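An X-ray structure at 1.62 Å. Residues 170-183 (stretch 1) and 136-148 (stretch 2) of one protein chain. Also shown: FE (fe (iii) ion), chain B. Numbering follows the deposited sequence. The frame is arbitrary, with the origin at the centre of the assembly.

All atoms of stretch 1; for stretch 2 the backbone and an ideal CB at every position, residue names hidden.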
# COMPACT_ATOMS: atom_id res chain seq x y z
N ILE A 170 0.62 -11.63 12.14
CA ILE A 170 -0.82 -11.64 12.51
C ILE A 170 -1.73 -12.31 11.48
O ILE A 170 -2.92 -12.53 11.72
CB ILE A 170 -1.37 -10.23 12.89
CG1 ILE A 170 -1.48 -9.33 11.65
CG2 ILE A 170 -0.53 -9.61 14.03
CD1 ILE A 170 -2.16 -8.00 11.90
N PHE A 171 -1.16 -12.63 10.32
CA PHE A 171 -1.90 -13.36 9.31
C PHE A 171 -1.31 -14.76 9.13
O PHE A 171 -1.55 -15.42 8.12
CB PHE A 171 -1.95 -12.57 7.99
CG PHE A 171 -2.60 -11.22 8.14
CD1 PHE A 171 -3.86 -11.09 8.71
CD2 PHE A 171 -1.93 -10.07 7.70
CE1 PHE A 171 -4.47 -9.84 8.85
CE2 PHE A 171 -2.52 -8.81 7.83
CZ PHE A 171 -3.79 -8.69 8.41
N GLY A 172 -0.52 -15.16 10.11
CA GLY A 172 -0.03 -16.51 10.14
C GLY A 172 1.42 -16.65 9.88
O GLY A 172 2.00 -15.74 9.47
N LYS A 173 1.98 -17.81 10.16
CA LYS A 173 3.38 -18.06 10.20
C LYS A 173 3.94 -18.15 8.83
O LYS A 173 5.09 -17.91 8.60
CB LYS A 173 3.63 -19.41 10.87
CG LYS A 173 4.54 -19.41 12.02
CD LYS A 173 4.86 -20.84 12.58
CE LYS A 173 5.10 -21.92 11.56
NZ LYS A 173 5.32 -23.25 12.20
N GLN A 174 3.08 -18.55 7.93
CA GLN A 174 3.54 -18.80 6.60
C GLN A 174 3.73 -17.50 5.85
O GLN A 174 4.72 -17.33 5.23
CB GLN A 174 2.59 -19.72 5.86
CG GLN A 174 2.65 -21.12 6.41
CD GLN A 174 4.04 -21.63 6.52
OE1 GLN A 174 4.59 -21.79 7.60
NE2 GLN A 174 4.65 -21.86 5.38
N LEU A 175 2.74 -16.63 5.92
CA LEU A 175 2.85 -15.34 5.31
C LEU A 175 4.15 -14.63 5.79
O LEU A 175 4.88 -14.09 4.99
CB LEU A 175 1.58 -14.55 5.64
CG LEU A 175 0.85 -13.67 4.64
CD1 LEU A 175 0.85 -14.26 3.27
CD2 LEU A 175 -0.55 -13.23 5.04
N LYS A 176 4.47 -14.67 7.09
CA LYS A 176 5.70 -14.01 7.60
C LYS A 176 7.00 -14.52 6.94
O LYS A 176 7.87 -13.75 6.53
CB LYS A 176 5.84 -14.14 9.12
CG LYS A 176 7.11 -13.51 9.68
CD LYS A 176 7.18 -13.57 11.20
CE LYS A 176 8.53 -13.12 11.68
NZ LYS A 176 8.64 -13.12 13.16
N ALA A 177 7.14 -15.84 6.89
CA ALA A 177 8.29 -16.46 6.29
C ALA A 177 8.49 -16.04 4.83
O ALA A 177 9.60 -15.72 4.41
CB ALA A 177 8.14 -17.98 6.39
N PHE A 178 7.39 -16.02 4.07
CA PHE A 178 7.44 -15.63 2.66
C PHE A 178 7.83 -14.16 2.49
O PHE A 178 8.62 -13.81 1.61
CB PHE A 178 6.12 -15.94 1.96
CG PHE A 178 6.15 -15.65 0.48
CD1 PHE A 178 7.15 -16.20 -0.33
CD2 PHE A 178 5.19 -14.85 -0.10
CE1 PHE A 178 7.18 -15.94 -1.70
CE2 PHE A 178 5.21 -14.59 -1.48
CZ PHE A 178 6.21 -15.13 -2.26
N SER A 179 7.31 -13.32 3.37
CA SER A 179 7.52 -11.88 3.28
C SER A 179 8.99 -11.53 3.47
O SER A 179 9.53 -10.66 2.78
CB SER A 179 6.68 -11.17 4.35
OG SER A 179 5.30 -11.43 4.20
N LEU A 180 9.64 -12.20 4.41
CA LEU A 180 11.05 -12.01 4.66
C LEU A 180 11.91 -12.40 3.44
O LEU A 180 12.91 -11.75 3.17
CB LEU A 180 11.49 -12.79 5.90
CG LEU A 180 11.04 -12.18 7.23
CD1 LEU A 180 11.35 -13.17 8.35
CD2 LEU A 180 11.78 -10.86 7.48
N ARG A 181 11.48 -13.44 2.73
CA ARG A 181 12.11 -13.84 1.47
C ARG A 181 12.06 -12.72 0.44
O ARG A 181 13.09 -12.38 -0.15
CB ARG A 181 11.49 -15.14 0.92
CG ARG A 181 11.90 -16.38 1.72
CD ARG A 181 11.04 -17.58 1.39
NE ARG A 181 11.19 -18.04 0.02
CZ ARG A 181 10.26 -18.74 -0.64
NH1 ARG A 181 9.11 -19.05 -0.06
NH2 ARG A 181 10.48 -19.12 -1.89
N LEU A 182 10.89 -12.12 0.27
CA LEU A 182 10.71 -11.01 -0.69
C LEU A 182 11.55 -9.78 -0.31
O LEU A 182 12.18 -9.15 -1.17
CB LEU A 182 9.23 -10.65 -0.83
CG LEU A 182 8.25 -11.74 -1.32
CD1 LEU A 182 6.82 -11.24 -1.52
CD2 LEU A 182 8.80 -12.43 -2.59
N VAL A 183 11.55 -9.44 0.97
CA VAL A 183 12.35 -8.31 1.45
C VAL A 183 13.85 -8.53 1.19
O VAL A 183 14.54 -7.65 0.69
CB VAL A 183 12.11 -7.97 2.95
CG1 VAL A 183 13.07 -6.87 3.38
CG2 VAL A 183 10.64 -7.52 3.20
N UNK A 136 0.58 -5.60 -1.68
CA UNK A 136 0.73 -6.87 -0.97
C UNK A 136 1.03 -8.07 -1.87
O UNK A 136 0.24 -9.01 -1.92
CB UNK A 136 -0.55 -7.15 -0.17
N UNK A 137 2.17 -8.05 -2.56
CA UNK A 137 2.48 -9.17 -3.45
C UNK A 137 2.60 -10.49 -2.68
O UNK A 137 2.35 -11.56 -3.26
CB UNK A 137 3.78 -8.89 -4.21
N UNK A 138 2.96 -10.41 -1.39
CA UNK A 138 3.09 -11.62 -0.54
C UNK A 138 1.76 -12.36 -0.33
O UNK A 138 1.74 -13.55 -0.00
CB UNK A 138 3.66 -11.23 0.82
N UNK A 139 0.65 -11.65 -0.52
CA UNK A 139 -0.70 -12.20 -0.36
C UNK A 139 -1.28 -12.74 -1.66
O UNK A 139 -2.44 -13.14 -1.70
CB UNK A 139 -1.63 -11.13 0.20
N UNK A 140 -0.48 -12.73 -2.72
CA UNK A 140 -0.91 -13.25 -4.02
C UNK A 140 -0.50 -14.72 -4.18
O UNK A 140 0.68 -15.05 -4.08
CB UNK A 140 -0.32 -12.41 -5.15
N UNK A 141 -1.48 -15.58 -4.46
CA UNK A 141 -1.25 -17.03 -4.56
C UNK A 141 -0.21 -17.39 -5.63
O UNK A 141 0.66 -18.22 -5.38
CB UNK A 141 -2.57 -17.74 -4.87
N UNK A 142 -0.31 -16.78 -6.81
CA UNK A 142 0.65 -17.06 -7.89
C UNK A 142 2.07 -16.57 -7.62
O UNK A 142 3.04 -17.25 -7.96
CB UNK A 142 0.15 -16.42 -9.19
N UNK A 143 2.22 -15.38 -7.03
CA UNK A 143 3.54 -14.93 -6.66
C UNK A 143 4.14 -15.87 -5.60
O UNK A 143 5.33 -16.18 -5.64
CB UNK A 143 3.49 -13.49 -6.15
N UNK A 144 3.31 -16.31 -4.67
CA UNK A 144 3.71 -17.27 -3.64
C UNK A 144 4.21 -18.58 -4.27
O UNK A 144 5.23 -19.13 -3.85
CB UNK A 144 2.54 -17.55 -2.70
N UNK A 145 3.49 -19.05 -5.28
CA UNK A 145 3.87 -20.27 -6.00
C UNK A 145 5.05 -20.07 -6.96
O UNK A 145 5.85 -20.99 -7.20
CB UNK A 145 2.67 -20.80 -6.78
N UNK A 146 5.16 -18.87 -7.51
CA UNK A 146 6.16 -18.58 -8.52
C UNK A 146 6.68 -17.15 -8.30
O UNK A 146 6.27 -16.22 -8.99
CB UNK A 146 5.58 -18.75 -9.93
N UNK A 147 7.60 -16.99 -7.32
CA UNK A 147 8.03 -15.63 -6.95
C UNK A 147 8.78 -14.90 -8.06
O UNK A 147 8.87 -13.66 -8.03
CB UNK A 147 8.92 -15.69 -5.71
N UNK A 148 9.31 -15.64 -9.04
CA UNK A 148 10.01 -15.05 -10.18
C UNK A 148 9.15 -14.01 -10.91
O UNK A 148 9.69 -13.09 -11.53
CB UNK A 148 10.43 -16.15 -11.16
FE FE B . -5.82 -5.49 -1.30

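Position 136 has phi/psi of 34/63, a left-handed conformation that glycine, asparagine or aspartate often adopts, and its ideal CB finds nothing of stretch 1 within 5.5 Å. The iron lies on this side of the backbone, so a metal ligand is also plausible. The residue is His 136, whose NE2 binds FE at 2.2 Å.

At position 137, phi is -62°, and a short 3-10 segment begins. The ideal CB points sideways, 4.7 Å from Leu 182 CD1, so proline or a small apolar residue would suit. Pro 137 brings its CG to 4.5 Å from Leu 182 CD1.

Position 138 faces the helix at its closest backbone register, where its CA lies nearest that of Ser 179. The ideal CB lies 3.8 Å from Ser 179 OG, 3.9 Å from Leu 182 CD1 and 4.0 Å from Phe 178 CD2. An aliphatic or small residue could pack here, as could a longer one that turns its end away from this largely apolar wall. The residue is Glu 138. Its CG sits 3.5 Å from Ser 179 OG, but that hydroxyl donates to Leu 175 O (OG to O, 2.8 Å), while the carboxylate is hydrogen-bonded through OE1 elsewhere in the structure.

At position 139 CA-to-CB points away, with Leu 175 CD1 5.0 Å from the ideal CB. A short side chain would make little contact; a long, flexible one could return to Leu 175 and the ring of Phe 171, and a cation would be favoured over that ring. Arg 139 does this. Its CZ stands 4.4 Å from the centroid of the Phe 171 ring, over the face in a cation-pi interaction, and Leu 175 CD2 covers a face of the guanidinium, 3.4 Å from NE.

Position 140 precedes a helix and is out of contact, so asparagine, aspartate, serine or threonine would cap well. Asn 140 OD1 accepts from the backbone N of position 143 at 3.0 Å.

Positions 141 and 142 are out of reach and tolerant of most helix formers; they are Arg 141 and Glu 142.

At position 143 the CB points sideways, 5.0 Å from Phe 178 CZ, inviting an aliphatic group. Ile 143 places CG2 4.0 Å from that CZ.

At position 144 the ideal CB is 4.2 Å from Phe 178 CE2. Leucine, methionine or a long basic chain could cover the ring. Arg 144 lays CD over one face in a CH-pi contact, 3.9 Å from the ring centroid, and its guanidinium continues to Gln 174, with NH2 3.2 Å from CB.

Positions 145 and 146 point away and leave the choice open; they are Glu 145 and Asn 146, the latter the first residue to leave helical angles.

At position 147 phi is -65° and the CB points toward Phe 178 CE1 (4.4 Å) and Leu 182 CD2 (4.5 Å), favouring a compact apolar residue. Pro 147 sets CG 4.1 Å from Phe 178 CE1.

Position 148 is out of reach, so many side chains would do; Ser 148 OG donates to Asn 146 OD1 at 2.8 Å.

Stretch 2, residues 136-148: HPERNREIRENPS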
# COMPACT_ATOMS: atom_id res chain seq x y z
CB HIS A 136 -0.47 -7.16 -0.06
CG HIS A 136 -1.80 -7.00 -0.72
ND1 HIS A 136 -2.26 -7.86 -1.70
CD2 HIS A 136 -2.77 -6.07 -0.55
CE1 HIS A 136 -3.46 -7.46 -2.09
NE2 HIS A 136 -3.80 -6.39 -1.40
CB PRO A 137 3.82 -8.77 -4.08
CG PRO A 137 4.43 -7.82 -3.09
CD PRO A 137 3.24 -7.03 -2.58
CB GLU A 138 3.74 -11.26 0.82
CG GLU A 138 2.80 -10.66 1.91
CD GLU A 138 2.46 -9.17 1.73
OE1 GLU A 138 1.91 -8.60 2.68
OE2 GLU A 138 2.74 -8.57 0.67
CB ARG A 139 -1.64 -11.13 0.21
CG ARG A 139 -1.57 -10.94 1.72
CD ARG A 139 -2.62 -11.84 2.37
NE ARG A 139 -3.02 -11.34 3.68
CZ ARG A 139 -4.00 -11.86 4.42
NH1 ARG A 139 -4.71 -12.90 3.98
NH2 ARG A 139 -4.27 -11.34 5.60
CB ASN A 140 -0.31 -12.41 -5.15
CG ASN A 140 -0.81 -12.84 -6.51
OD1 ASN A 140 -0.26 -13.76 -7.11
ND2 ASN A 140 -1.85 -12.17 -7.00
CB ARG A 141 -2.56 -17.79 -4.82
CG ARG A 141 -2.54 -19.24 -4.31
CD ARG A 141 -3.28 -20.24 -5.22
NE ARG A 141 -4.59 -19.78 -5.67
CZ ARG A 141 -5.75 -20.09 -5.08
NH1 ARG A 141 -5.78 -20.86 -4.00
NH2 ARG A 141 -6.88 -19.61 -5.59
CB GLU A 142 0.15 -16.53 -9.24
CG GLU A 142 0.95 -17.09 -10.40
CD GLU A 142 0.38 -16.79 -11.78
OE1 GLU A 142 -0.62 -16.04 -11.90
OE2 GLU A 142 0.97 -17.32 -12.75
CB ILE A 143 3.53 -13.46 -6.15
CG1 ILE A 143 3.24 -12.52 -7.32
CG2 ILE A 143 4.85 -13.11 -5.49
CD1 ILE A 143 2.91 -11.08 -6.89
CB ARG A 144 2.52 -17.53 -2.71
CG ARG A 144 2.75 -18.50 -1.56
CD ARG A 144 3.21 -17.79 -0.29
NE ARG A 144 3.19 -18.73 0.82
CZ ARG A 144 2.25 -18.77 1.76
NH1 ARG A 144 1.24 -17.91 1.77
NH2 ARG A 144 2.34 -19.69 2.72
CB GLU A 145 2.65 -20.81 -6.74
CG GLU A 145 1.63 -21.47 -5.80
CD GLU A 145 0.23 -21.56 -6.37
OE1 GLU A 145 0.02 -21.17 -7.55
OE2 GLU A 145 -0.68 -22.02 -5.64
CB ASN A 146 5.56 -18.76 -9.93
CG ASN A 146 6.54 -18.44 -11.06
OD1 ASN A 146 7.77 -18.41 -10.88
ND2 ASN A 146 5.99 -18.20 -12.25
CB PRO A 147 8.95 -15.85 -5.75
CG PRO A 147 8.74 -17.26 -5.31
CD PRO A 147 8.29 -18.01 -6.52
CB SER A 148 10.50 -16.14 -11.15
OG SER A 148 9.47 -16.57 -12.04
O HOH W 1 7.58 -19.72 -2.34
O HOH W 2 -6.36 -7.34 -0.18
O HOH W 3 -5.25 -4.42 0.37
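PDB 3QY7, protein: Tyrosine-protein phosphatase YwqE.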